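Local coordinates for uric acid degradation bifunctional protein PucL (Bacillus subtilis, PDB 6A4M) that catalyses the oxidation of uric acid and, as a bifunctional enzyme, probably also a later decarboxylation step in urate breakdown, at residues 162-167 and 195-200; 109-114 and 138-143. All blocks are in the same frame, centred on the assembly; numbering follows the deposited sequence.

Interaction 1 of 2, residues 162-167 and 195-200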
ATOM      1  N   ILE A 162      -2.212  -1.394   1.299  1.00 35.25           N
ATOM      2  CA  ILE A 162      -2.803  -0.189   0.696  1.00 35.35           C
ATOM      3  C   ILE A 162      -3.852   0.363   1.653  1.00 35.00           C
ATOM      4  O   ILE A 162      -4.729  -0.369   2.107  1.00 34.25           O
ATOM      5  CB  ILE A 162      -3.369  -0.392  -0.732  1.00 34.99           C
ATOM      6  CG1 ILE A 162      -3.797   0.963  -1.306  1.00 35.00           C
ATOM      7  CG2 ILE A 162      -4.534  -1.376  -0.781  1.00 35.27           C
ATOM      8  CD1 ILE A 162      -3.958   0.970  -2.801  1.00 35.53           C
ATOM      9  N   MET A 163      -3.733   1.653   1.958  1.00 35.75           N
ATOM     10  CA  MET A 163      -4.550   2.308   2.971  1.00 36.60           C
ATOM     11  C   MET A 163      -5.511   3.305   2.360  1.00 35.40           C
ATOM     12  O   MET A 163      -5.255   3.844   1.289  1.00 34.35           O
ATOM     13  CB  MET A 163      -3.665   3.091   3.931  1.00 38.74           C
ATOM     14  CG  MET A 163      -2.517   2.317   4.544  1.00 40.47           C
ATOM     15  SD  MET A 163      -1.894   3.180   5.997  1.00 43.84           S
ATOM     16  CE  MET A 163      -1.571   4.827   5.366  1.00 43.91           C
ATOM     17  N   ASP A 164      -6.595   3.563   3.084  1.00 35.36           N
ATOM     18  CA  ASP A 164      -7.518   4.663   2.798  1.00 35.02           C
ATOM     19  C   ASP A 164      -8.068   4.629   1.359  1.00 33.30           C
ATOM     20  O   ASP A 164      -8.094   5.646   0.653  1.00 32.52           O
ATOM     21  CB  ASP A 164      -6.844   6.008   3.143  1.00 36.16           C
ATOM     22  CG  ASP A 164      -7.850   7.119   3.487  1.00 38.54           C
ATOM     23  OD1 ASP A 164      -7.504   8.306   3.285  1.00 41.00           O
ATOM     24  OD2 ASP A 164      -8.974   6.826   3.964  1.00 38.46           O
ATOM     25  N   LEU A 165      -8.509   3.438   0.952  1.00 31.70           N
ATOM     26  CA  LEU A 165      -9.137   3.219  -0.348  1.00 30.87           C
ATOM     27  C   LEU A 165     -10.645   3.392  -0.181  1.00 30.37           C
ATOM     28  O   LEU A 165     -11.311   2.535   0.403  1.00 28.60           O
ATOM     29  CB  LEU A 165      -8.800   1.819  -0.870  1.00 30.98           C
ATOM     30  CG  LEU A 165      -9.300   1.408  -2.253  1.00 31.37           C
ATOM     31  CD1 LEU A 165      -8.864   2.395  -3.326  1.00 31.64           C
ATOM     32  CD2 LEU A 165      -8.794   0.009  -2.573  1.00 31.61           C
ATOM     33  N   GLN A 166     -11.168   4.511  -0.681  1.00 30.46           N
ATOM     34  CA  GLN A 166     -12.561   4.904  -0.461  1.00 30.66           C
ATOM     35  C   GLN A 166     -13.378   4.700  -1.736  1.00 31.07           C
ATOM     36  O   GLN A 166     -13.237   5.466  -2.689  1.00 31.03           O
ATOM     37  CB  GLN A 166     -12.622   6.363  -0.008  1.00 30.66           C
ATOM     38  CG  GLN A 166     -11.772   6.659   1.225  1.00 30.76           C
ATOM     39  CD  GLN A 166     -11.968   8.063   1.773  1.00 30.25           C
ATOM     40  OE1 GLN A 166     -12.804   8.823   1.291  1.00 30.21           O
ATOM     41  NE2 GLN A 166     -11.193   8.409   2.791  1.00 29.80           N
ATOM     42  N   LEU A 167     -14.229   3.669  -1.738  1.00 31.43           N
ATOM     43  CA  LEU A 167     -14.962   3.242  -2.934  1.00 31.94           C
ATOM     44  C   LEU A 167     -16.469   3.234  -2.717  1.00 32.20           C
ATOM     45  O   LEU A 167     -16.953   2.604  -1.781  1.00 31.47           O
ATOM     46  CB  LEU A 167     -14.523   1.835  -3.340  1.00 31.88           C
ATOM     47  CG  LEU A 167     -13.046   1.654  -3.687  1.00 32.10           C
ATOM     48  CD1 LEU A 167     -12.763   0.184  -3.967  1.00 32.59           C
ATOM     49  CD2 LEU A 167     -12.656   2.518  -4.876  1.00 31.82           C
ATOM     50  N   PHE A 195     -20.825   2.451   0.306  1.00 34.95           N
ATOM     51  CA  PHE A 195     -19.600   3.254   0.367  1.00 34.59           C
ATOM     52  C   PHE A 195     -18.694   2.669   1.447  1.00 33.90           C
ATOM     53  O   PHE A 195     -19.008   2.770   2.638  1.00 34.03           O
ATOM     54  CB  PHE A 195     -19.956   4.726   0.666  1.00 34.23           C
ATOM     55  CG  PHE A 195     -18.800   5.712   0.570  1.00 34.24           C
ATOM     56  CD1 PHE A 195     -17.594   5.410  -0.074  1.00 34.48           C
ATOM     57  CD2 PHE A 195     -18.953   6.995   1.092  1.00 34.53           C
ATOM     58  CE1 PHE A 195     -16.570   6.349  -0.157  1.00 33.85           C
ATOM     59  CE2 PHE A 195     -17.929   7.935   1.009  1.00 34.16           C
ATOM     60  CZ  PHE A 195     -16.737   7.610   0.384  1.00 33.45           C
ATOM     61  N   VAL A 196     -17.588   2.047   1.025  1.00 32.99           N
ATOM     62  CA  VAL A 196     -16.629   1.426   1.957  1.00 32.49           C
ATOM     63  C   VAL A 196     -15.238   2.059   1.896  1.00 31.71           C
ATOM     64  O   VAL A 196     -14.766   2.447   0.823  1.00 29.99           O
ATOM     65  CB  VAL A 196     -16.495  -0.107   1.763  1.00 32.82           C
ATOM     66  CG1 VAL A 196     -17.844  -0.778   1.954  1.00 33.61           C
ATOM     67  CG2 VAL A 196     -15.897  -0.475   0.405  1.00 32.83           C
ATOM     68  N   TYR A 197     -14.619   2.177   3.070  1.00 31.47           N
ATOM     69  CA  TYR A 197     -13.194   2.478   3.202  1.00 31.37           C
ATOM     70  C   TYR A 197     -12.501   1.136   3.421  1.00 30.57           C
ATOM     71  O   TYR A 197     -12.964   0.334   4.231  1.00 29.29           O
ATOM     72  CB  TYR A 197     -12.915   3.367   4.417  1.00 31.72           C
ATOM     73  CG  TYR A 197     -13.439   4.792   4.404  1.00 32.05           C
ATOM     74  CD1 TYR A 197     -14.341   5.259   3.435  1.00 32.78           C
ATOM     75  CD2 TYR A 197     -13.046   5.678   5.405  1.00 32.52           C
ATOM     76  CE1 TYR A 197     -14.803   6.572   3.462  1.00 33.26           C
ATOM     77  CE2 TYR A 197     -13.507   6.986   5.442  1.00 33.00           C
ATOM     78  CZ  TYR A 197     -14.383   7.430   4.472  1.00 33.45           C
ATOM     79  OH  TYR A 197     -14.833   8.730   4.517  1.00 34.66           O
ATOM     80  N   LEU A 198     -11.396   0.900   2.717  1.00 30.81           N
ATOM     81  CA  LEU A 198     -10.669  -0.367   2.802  1.00 30.85           C
ATOM     82  C   LEU A 198      -9.178  -0.149   3.005  1.00 30.39           C
ATOM     83  O   LEU A 198      -8.540   0.530   2.210  1.00 29.34           O
ATOM     84  CB  LEU A 198     -10.884  -1.186   1.524  1.00 31.04           C
ATOM     85  CG  LEU A 198     -12.251  -1.853   1.341  1.00 31.45           C
ATOM     86  CD1 LEU A 198     -12.375  -2.423  -0.065  1.00 31.74           C
ATOM     87  CD2 LEU A 198     -12.480  -2.947   2.374  1.00 31.62           C
ATOM     88  N   ASN A 199      -8.641  -0.706   4.089  1.00 30.71           N
ATOM     89  CA  ASN A 199      -7.211  -0.967   4.201  1.00 31.50           C
ATOM     90  C   ASN A 199      -7.015  -2.449   3.897  1.00 31.00           C
ATOM     91  O   ASN A 199      -7.717  -3.283   4.460  1.00 30.44           O
ATOM     92  CB  ASN A 199      -6.682  -0.639   5.601  1.00 32.42           C
ATOM     93  CG  ASN A 199      -6.735   0.848   5.932  1.00 33.56           C
ATOM     94  OD1 ASN A 199      -7.030   1.697   5.082  1.00 34.13           O
ATOM     95  ND2 ASN A 199      -6.463   1.166   7.189  1.00 34.74           N
ATOM     96  N   ILE A 200      -6.082  -2.769   2.999  1.00 31.30           N
ATOM     97  CA  ILE A 200      -5.798  -4.159   2.610  1.00 31.13           C
ATOM     98  C   ILE A 200      -4.302  -4.425   2.779  1.00 31.56           C
ATOM     99  O   ILE A 200      -3.485  -3.682   2.240  1.00 31.83           O
ATOM    100  CB  ILE A 200      -6.206  -4.454   1.144  1.00 30.73           C
ATOM    101  CG1 ILE A 200      -7.636  -3.974   0.859  1.00 30.43           C
ATOM    102  CG2 ILE A 200      -6.086  -5.949   0.847  1.00 30.69           C
ATOM    103  CD1 ILE A 200      -8.030  -4.037  -0.599  1.00 30.34           C
TER
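Gln166 lies alongside the aromatic ring of Tyr197, both side chains pointing the same way from a non-hydrogen-bonded residue pair of two antiparallel strands. The glutamine covers one face of the ring: CG sits 3.9 Å from the ring centroid in a CH-pi contact, and CD lies 3.6 Å from CE1 of Tyr197, nearer the rim. Gln166 CG stands anti to the carbonyl carbon (chi1 -55°), which sets it over the ring; the extended chain beyond carries the amide on over the same face, the two planes only 7° apart. A hydrogen bond from Gln166 NE2 to Asp164 OD2, 3.0 Å long, reaches the carboxylate from above its plane and helps to fix the rotation of the amide. An alanine in place of Tyr197 would probably leave a gap beside Gln166 and deprive its amide of the flat surface it stacks on. Next to this pair the Phe195 ring turns its edge to the opposing backbone, CD1 lying 3.3 Å from Leu167 O.

Backbone bonds join Ile162 to Ile200, Leu165 to Leu198 and Leu167 to Val196, but the register slips by one residue at a beta bulge in 162-167. There the amide N of Asp164 turns to a side chain instead, donating to Asn199 OD1 at 2.8 Å in a nearly straight bond (170°). That oxygen is also hydrogen-bonded to a bound glycerol, probably a crystallisation additive.

The opposite face of the sheet is aliphatic, with Ile162 CG2 4.0 Å from Ile200 CB, and helix 221-233 packs against it through Arg225, Ala228 and Phe232. Strand 258-267 continues the sheet beyond 195-200, while His268 stacks on the Tyr197 ring.

Interaction 2 of 2, residues 109-114 and 138-143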
ATOM      1  N   GLY A 109       7.101   2.472   6.677  1.00 32.09           N
ATOM      2  CA  GLY A 109       7.324   3.326   5.509  1.00 32.00           C
ATOM      3  C   GLY A 109       6.019   3.641   4.812  1.00 32.02           C
ATOM      4  O   GLY A 109       5.439   2.765   4.177  1.00 31.66           O
ATOM      5  N   GLU A 110       5.566   4.890   4.932  1.00 32.84           N
ATOM      6  CA  GLU A 110       4.328   5.359   4.292  1.00 33.84           C
ATOM      7  C   GLU A 110       4.618   6.107   2.996  1.00 32.80           C
ATOM      8  O   GLU A 110       5.242   7.164   3.018  1.00 31.33           O
ATOM      9  CB  GLU A 110       3.540   6.291   5.223  1.00 35.72           C
ATOM     10  CG  GLU A 110       2.354   5.649   5.923  1.00 37.32           C
ATOM     11  CD  GLU A 110       1.333   6.679   6.369  1.00 38.76           C
ATOM     12  OE1 GLU A 110       0.655   7.260   5.490  1.00 39.57           O
ATOM     13  OE2 GLU A 110       1.207   6.897   7.594  1.00 39.29           O
ATOM     14  N   ASP A 111       4.127   5.569   1.881  1.00 33.43           N
ATOM     15  CA  ASP A 111       4.326   6.166   0.563  1.00 33.46           C
ATOM     16  C   ASP A 111       3.619   7.508   0.460  1.00 32.74           C
ATOM     17  O   ASP A 111       2.496   7.664   0.928  1.00 33.19           O
ATOM     18  CB  ASP A 111       3.812   5.218  -0.530  1.00 34.73           C
ATOM     19  CG  ASP A 111       4.013   5.763  -1.942  1.00 36.22           C
ATOM     20  OD1 ASP A 111       5.074   6.357  -2.215  1.00 37.83           O
ATOM     21  OD2 ASP A 111       3.109   5.586  -2.787  1.00 37.34           O
ATOM     22  N   ILE A 112       4.308   8.480  -0.128  1.00 32.82           N
ATOM     23  CA  ILE A 112       3.705   9.737  -0.545  1.00 33.00           C
ATOM     24  C   ILE A 112       3.538   9.592  -2.061  1.00 32.80           C
ATOM     25  O   ILE A 112       4.502   9.794  -2.801  1.00 32.80           O
ATOM     26  CB  ILE A 112       4.583  10.951  -0.174  1.00 32.81           C
ATOM     27  CG1 ILE A 112       4.681  11.079   1.351  1.00 32.49           C
ATOM     28  CG2 ILE A 112       4.007  12.232  -0.772  1.00 33.01           C
ATOM     29  CD1 ILE A 112       5.790  11.986   1.832  1.00 32.77           C
ATOM     30  N   PRO A 113       2.325   9.214  -2.525  1.00 32.64           N
ATOM     31  CA  PRO A 113       2.180   8.863  -3.939  1.00 32.54           C
ATOM     32  C   PRO A 113       2.264  10.074  -4.864  1.00 32.32           C
ATOM     33  O   PRO A 113       1.670  11.113  -4.573  1.00 32.35           O
ATOM     34  CB  PRO A 113       0.789   8.214  -4.020  1.00 32.42           C
ATOM     35  CG  PRO A 113       0.117   8.473  -2.717  1.00 32.67           C
ATOM     36  CD  PRO A 113       1.020   9.293  -1.848  1.00 32.63           C
ATOM     37  N   PHE A 114       3.017   9.929  -5.953  1.00 32.19           N
ATOM     38  CA  PHE A 114       3.113  10.950  -6.987  1.00 32.61           C
ATOM     39  C   PHE A 114       2.536  10.409  -8.289  1.00 33.28           C
ATOM     40  O   PHE A 114       2.858   9.291  -8.688  1.00 33.89           O
ATOM     41  CB  PHE A 114       4.563  11.397  -7.163  1.00 31.91           C
ATOM     42  CG  PHE A 114       5.073  12.221  -6.017  1.00 31.49           C
ATOM     43  CD1 PHE A 114       4.769  13.574  -5.930  1.00 31.17           C
ATOM     44  CD2 PHE A 114       5.842  11.643  -5.012  1.00 31.24           C
ATOM     45  CE1 PHE A 114       5.228  14.338  -4.866  1.00 31.07           C
ATOM     46  CE2 PHE A 114       6.305  12.403  -3.948  1.00 31.14           C
ATOM     47  CZ  PHE A 114       5.998  13.752  -3.875  1.00 30.95           C
ATOM     48  N   GLU A 138      -5.697   7.028  -1.807  1.00 32.65           N
ATOM     49  CA  GLU A 138      -5.054   5.827  -1.255  1.00 33.18           C
ATOM     50  C   GLU A 138      -3.531   5.836  -1.420  1.00 34.02           C
ATOM     51  O   GLU A 138      -2.995   6.444  -2.348  1.00 33.60           O
ATOM     52  CB  GLU A 138      -5.657   4.531  -1.836  1.00 32.79           C
ATOM     53  CG  GLU A 138      -5.367   4.236  -3.308  1.00 33.11           C
ATOM     54  CD  GLU A 138      -6.368   4.831  -4.278  1.00 33.43           C
ATOM     55  OE1 GLU A 138      -7.055   5.811  -3.930  1.00 33.87           O
ATOM     56  OE2 GLU A 138      -6.459   4.312  -5.408  1.00 34.13           O
ATOM     57  N   ARG A 139      -2.852   5.154  -0.505  1.00 35.66           N
ATOM     58  CA  ARG A 139      -1.390   5.174  -0.427  1.00 37.14           C
ATOM     59  C   ARG A 139      -0.885   3.869   0.162  1.00 35.82           C
ATOM     60  O   ARG A 139      -1.491   3.329   1.091  1.00 35.41           O
ATOM     61  CB  ARG A 139      -0.917   6.351   0.435  1.00 39.37           C
ATOM     62  CG  ARG A 139      -1.556   6.402   1.819  1.00 41.53           C
ATOM     63  CD  ARG A 139      -1.465   7.776   2.460  1.00 44.30           C
ATOM     64  NE  ARG A 139      -2.430   7.902   3.554  1.00 46.49           N
ATOM     65  CZ  ARG A 139      -3.711   8.269   3.429  1.00 49.04           C
ATOM     66  NH1 ARG A 139      -4.245   8.575   2.242  1.00 49.37           N
ATOM     67  NH2 ARG A 139      -4.476   8.333   4.519  1.00 50.29           N
ATOM     68  N   SER A 140       0.219   3.360  -0.377  1.00 34.96           N
ATOM     69  CA  SER A 140       0.805   2.132   0.140  1.00 34.38           C
ATOM     70  C   SER A 140       1.557   2.414   1.438  1.00 33.79           C
ATOM     71  O   SER A 140       2.010   3.539   1.677  1.00 32.76           O
ATOM     72  CB  SER A 140       1.718   1.458  -0.891  1.00 34.54           C
ATOM     73  OG  SER A 140       2.852   2.247  -1.187  1.00 35.57           O
ATOM     74  N   ARG A 141       1.645   1.393   2.284  1.00 33.55           N
ATOM     75  CA  ARG A 141       2.453   1.441   3.498  1.00 33.65           C
ATOM     76  C   ARG A 141       3.099   0.079   3.693  1.00 33.01           C
ATOM     77  O   ARG A 141       2.483  -0.946   3.391  1.00 32.30           O
ATOM     78  CB  ARG A 141       1.601   1.801   4.721  1.00 34.50           C
ATOM     79  CG  ARG A 141       2.410   2.095   5.981  1.00 35.21           C
ATOM     80  CD  ARG A 141       1.524   2.475   7.161  1.00 36.02           C
ATOM     81  NE  ARG A 141       0.949   1.289   7.804  1.00 36.70           N
ATOM     82  CZ  ARG A 141       1.058   0.951   9.096  1.00 36.96           C
ATOM     83  NH1 ARG A 141       1.700   1.711   9.980  1.00 36.67           N
ATOM     84  NH2 ARG A 141       0.493  -0.176   9.520  1.00 38.15           N
ATOM     85  N   SER A 142       4.335   0.078   4.191  1.00 32.73           N
ATOM     86  CA  SER A 142       5.060  -1.156   4.498  1.00 32.78           C
ATOM     87  C   SER A 142       5.600  -1.115   5.922  1.00 32.51           C
ATOM     88  O   SER A 142       6.111  -0.087   6.370  1.00 32.76           O
ATOM     89  CB  SER A 142       6.204  -1.366   3.508  1.00 32.58           C
ATOM     90  OG  SER A 142       5.701  -1.539   2.196  1.00 32.87           O
ATOM     91  N   VAL A 143       5.465  -2.237   6.624  1.00 32.34           N
ATOM     92  CA  VAL A 143       6.023  -2.419   7.958  1.00 32.77           C
ATOM     93  C   VAL A 143       7.030  -3.567   7.909  1.00 33.51           C
ATOM     94  O   VAL A 143       6.797  -4.580   7.247  1.00 33.70           O
ATOM     95  CB  VAL A 143       4.919  -2.730   8.995  1.00 32.51           C
ATOM     96  CG1 VAL A 143       5.507  -2.881  10.396  1.00 32.39           C
ATOM     97  CG2 VAL A 143       3.858  -1.639   8.963  1.00 32.64           C
TER
HETATM   98  O   HOH W   1       0.730   4.418  -3.087  1.00 30.10           O
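Gly109 and Ser142 form a hydrogen-bonded pair in the antiparallel sheet of what is probably a T-fold (tunnelling fold), the architecture of urate oxidases. Its two bonds are the 2.8 Å link from Gly109 N to Ser142 O and the return bond from Ser142 N to Gly109 O. One step along, Glu110 faces Arg141 in a non-hydrogen-bonded pair, and beyond it Asp111 N donates to Ser140 O at 2.9 Å. The side chain of Ser142 is hydrogen-bonded through OG to Ser160 OG.

Charge plays a looser part. Glu110 OE1 approaches the edge of the Arg139 guanidinium close to its plane, but at 3.7 Å from NE the salt bridge is long, and the carboxylate is turned 31° against the guanidinium. The polar ends of both arginines also serve the neighbouring strand 153-169: Arg139 NH2 pairs with Asp164 and Arg141 NE with Glu161.

Apolar packing is carried largely by the stems of these charged chains. Glu110 CG rests 3.5 Å from Arg141 CD as the two chains pass obliquely, their charged atoms not in contact. Farther on, Pro113 CG meets Arg139 CB at 3.9 Å, where the proline ring leans on the base of the arginine. Ser142, on the other face of the sheet, lies against helix 84-98.

A water completes the join. Asp111 CG stands anti to its backbone N (chi1 -179°), beside the carbonyl carbon, and from there the carboxylate takes the water through OD2 at 2.7 Å, while the same water accepts from Ser140 N at 3.0 Å.

Overall arrangement
Interactions 1 and 2 belong to one large antiparallel sheet, their centres about 13 Å apart. They come in series along the chain: both segments of interaction 2 precede those of interaction 1 in sequence. The joint between them is the neighbouring pair of strands 139-148 and 153-169, which follow each other in sequence and place one half of each contact side by side. There Met163 N is probably hydrogen-bonded to Arg139 O. Across the sheet the order of strands is thus 104-121, 139-148, 153-169 and 194-204. That bond and the Arg139 to Asp164 salt bridge tie the two contacts into one continuous surface, consistent with the T-fold expected of a urate oxidase.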